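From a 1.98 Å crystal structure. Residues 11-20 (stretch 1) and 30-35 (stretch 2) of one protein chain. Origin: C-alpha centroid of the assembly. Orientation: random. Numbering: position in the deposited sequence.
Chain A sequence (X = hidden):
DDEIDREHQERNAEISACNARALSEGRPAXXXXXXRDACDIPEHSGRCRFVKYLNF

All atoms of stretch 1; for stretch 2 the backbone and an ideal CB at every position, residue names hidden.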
# COMPACT_ATOMS: atom_id res chain seq x y z
N ARG A 11 9.58 2.04 -9.59
CA ARG A 11 8.68 2.64 -8.62
C ARG A 11 9.00 4.12 -8.38
O ARG A 11 8.10 4.94 -8.27
CB ARG A 11 8.71 1.87 -7.30
CG ARG A 11 7.68 2.38 -6.32
CD ARG A 11 6.97 1.23 -5.65
NE ARG A 11 6.22 1.67 -4.47
CZ ARG A 11 4.97 2.09 -4.50
NH1 ARG A 11 4.31 2.14 -5.66
NH2 ARG A 11 4.36 2.47 -3.38
N ASN A 12 10.28 4.46 -8.33
CA ASN A 12 10.69 5.83 -8.12
C ASN A 12 10.30 6.70 -9.30
O ASN A 12 9.89 7.83 -9.12
CB ASN A 12 12.19 5.94 -7.84
CG ASN A 12 12.53 5.59 -6.41
OD1 ASN A 12 11.64 5.50 -5.57
ND2 ASN A 12 13.81 5.39 -6.13
N ALA A 13 10.41 6.17 -10.50
CA ALA A 13 9.95 6.90 -11.68
C ALA A 13 8.49 7.28 -11.51
O ALA A 13 8.07 8.39 -11.82
CB ALA A 13 10.16 6.06 -12.95
N GLU A 14 7.70 6.34 -11.00
CA GLU A 14 6.26 6.54 -10.89
C GLU A 14 5.92 7.50 -9.76
O GLU A 14 4.94 8.24 -9.83
CB GLU A 14 5.56 5.19 -10.69
CG GLU A 14 4.05 5.27 -10.60
CD GLU A 14 3.39 5.91 -11.83
OE1 GLU A 14 3.95 5.84 -12.96
OE2 GLU A 14 2.29 6.49 -11.65
N ILE A 15 6.74 7.47 -8.71
CA ILE A 15 6.63 8.41 -7.60
C ILE A 15 6.86 9.83 -8.10
O ILE A 15 6.11 10.74 -7.76
CB ILE A 15 7.65 8.10 -6.48
CG1 ILE A 15 7.34 6.77 -5.79
CG2 ILE A 15 7.76 9.25 -5.49
CD1 ILE A 15 5.91 6.67 -5.32
N SER A 16 7.91 9.98 -8.91
CA SER A 16 8.24 11.26 -9.53
C SER A 16 7.05 11.82 -10.29
O SER A 16 6.75 13.01 -10.20
CB SER A 16 9.41 11.11 -10.50
OG SER A 16 10.66 11.08 -9.82
N ALA A 17 6.40 10.95 -11.06
CA ALA A 17 5.32 11.37 -11.94
C ALA A 17 4.12 11.83 -11.13
O ALA A 17 3.51 12.84 -11.46
CB ALA A 17 4.92 10.24 -12.88
N CYS A 18 3.79 11.07 -10.09
CA CYS A 18 2.68 11.41 -9.21
C CYS A 18 2.93 12.68 -8.44
O CYS A 18 2.02 13.50 -8.31
CB CYS A 18 2.42 10.26 -8.22
SG CYS A 18 1.67 8.80 -8.96
N ASN A 19 4.13 12.85 -7.90
CA ASN A 19 4.45 14.07 -7.16
C ASN A 19 4.26 15.31 -8.02
O ASN A 19 3.71 16.31 -7.55
CB ASN A 19 5.89 14.03 -6.63
CG ASN A 19 5.98 13.36 -5.26
OD1 ASN A 19 4.99 13.26 -4.53
ND2 ASN A 19 7.18 12.90 -4.90
N ALA A 20 4.70 15.24 -9.27
CA ALA A 20 4.63 16.38 -10.19
C ALA A 20 3.20 16.66 -10.61
O ALA A 20 2.81 17.81 -10.74
CB ALA A 20 5.49 16.12 -11.43
N UNK A 30 3.83 14.73 -1.72
CA UNK A 30 3.92 13.92 -0.51
C UNK A 30 4.65 12.58 -0.65
O UNK A 30 5.07 11.99 0.36
CB UNK A 30 2.50 13.65 0.00
N UNK A 31 4.83 12.07 -1.86
CA UNK A 31 5.42 10.75 -2.03
C UNK A 31 6.95 10.79 -1.82
O UNK A 31 7.62 11.78 -2.11
CB UNK A 31 5.09 10.21 -3.42
N UNK A 32 7.48 9.70 -1.28
CA UNK A 32 8.89 9.68 -0.89
C UNK A 32 9.55 8.55 -1.64
O UNK A 32 8.93 7.52 -1.91
CB UNK A 32 9.06 9.52 0.62
N UNK A 33 10.81 8.75 -2.00
CA UNK A 33 11.51 7.81 -2.85
C UNK A 33 12.01 6.56 -2.09
O UNK A 33 12.33 6.62 -0.91
CB UNK A 33 12.69 8.52 -3.52
N UNK A 34 12.08 5.43 -2.79
CA UNK A 34 12.52 4.18 -2.17
C UNK A 34 14.04 3.96 -2.27
O UNK A 34 14.69 4.35 -3.24
CB UNK A 34 11.79 3.00 -2.82
N UNK A 35 14.59 3.30 -1.25
CA UNK A 35 15.93 2.74 -1.33
C UNK A 35 15.91 1.44 -0.56
O UNK A 35 14.90 1.11 0.06
CB UNK A 35 16.99 3.70 -0.78

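Stretch 1 is a helix, and stretch 2 runs past it as an extended segment without regular secondary structure, held largely through its backbone by two asparagine side chains that lie seven residues apart on the helix.

Position 30 points its CA-to-CB bond away from the helix, and its ideal CB lies 5.2 Å from Asn19 OD1. Little here selects a side chain, so small or polar residues would do as well as many others. The residue is Ser30, whose hydroxyl makes no contact with the helix.

At position 31 the CB is directed toward the helix, 3.5 Å from Ile15 CG2 and a tight 3.3 Å from Asn19 OD1. The backbone is clamped by Asn19: the position's N donates to Asn19 OD1 at 2.9 Å, and Asn19 ND2 donates to its O at 3.0 Å. Since the amide group already meets the main-chain polar atoms, the side chain is left to the apolar surface of Ile15 and Cys18; leucine, isoleucine or methionine would suit. Leu31 is found, with chi1 m and chi2 t, and its CD1 reaches Cys18 CB at 3.4 Å.

Position 32, at phi/psi -122/146, turns its CB away, with nothing of the helix within 5.5 Å. The extended backbone would accept a beta-branched residue, though polar ones would fit too. It is Val32.

At position 33 the CB points sideways, 3.8 Å from Asn12 OD1 and 5.4 Å from Ile15 CG2. A short side chain would leave Ser16 OG unreached, whereas a long one could lie along the helix, ideally with a polar end for that hydroxyl; tyrosine fits well, and a long polar chain is conceivable. Tyr33, with chi1 m, brings CE1 to 3.8 Å from Ile15 CG2, while Asn12 O lies at the ring edge, 3.5 Å from CE1. Its OH forms a short hydrogen bond of 2.6 Å with Ser16 OG.

Position 34 is directed toward the helix, its CB 3.7 Å from Asn12 OD1 and 5.4 Å from Arg11 CG. Asn12 repeats the clamp: the position's N donates to Asn12 OD1 at 2.8 Å, and Asn12 ND2 donates to its O at 3.2 Å, both nearly linear. The aliphatic part of Arg11 favours an apolar chain of medium length, such as leucine or methionine. Leu34 places CD2 3.8 Å from Arg11 CD, at the edge of the guanidinium.

Position 35 points away into space free of helix atoms, so many residues are possible. It is Ser35, whose OG is hydrogen-bonded just outside the stretch.

Stretch 2 (30-35) SLVYLS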
# COMPACT_ATOMS: atom_id res chain seq x y z
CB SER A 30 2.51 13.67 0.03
OG SER A 30 1.62 13.30 -1.02
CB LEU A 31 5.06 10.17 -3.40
CG LEU A 31 3.56 9.89 -3.61
CD1 LEU A 31 3.26 9.43 -5.03
CD2 LEU A 31 3.05 8.86 -2.62
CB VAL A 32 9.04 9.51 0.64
CG1 VAL A 32 8.32 8.30 1.08
CG2 VAL A 32 10.49 9.44 1.07
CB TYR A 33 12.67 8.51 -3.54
CG TYR A 33 12.29 9.52 -4.61
CD1 TYR A 33 11.57 9.13 -5.73
CD2 TYR A 33 12.69 10.84 -4.51
CE1 TYR A 33 11.24 10.05 -6.72
CE2 TYR A 33 12.37 11.77 -5.50
CZ TYR A 33 11.65 11.37 -6.61
OH TYR A 33 11.34 12.28 -7.59
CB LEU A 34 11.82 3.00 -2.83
CG LEU A 34 10.36 2.65 -2.55
CD1 LEU A 34 9.42 3.80 -2.89
CD2 LEU A 34 10.01 1.43 -3.37
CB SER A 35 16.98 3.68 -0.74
OG SER A 35 16.78 3.84 0.65
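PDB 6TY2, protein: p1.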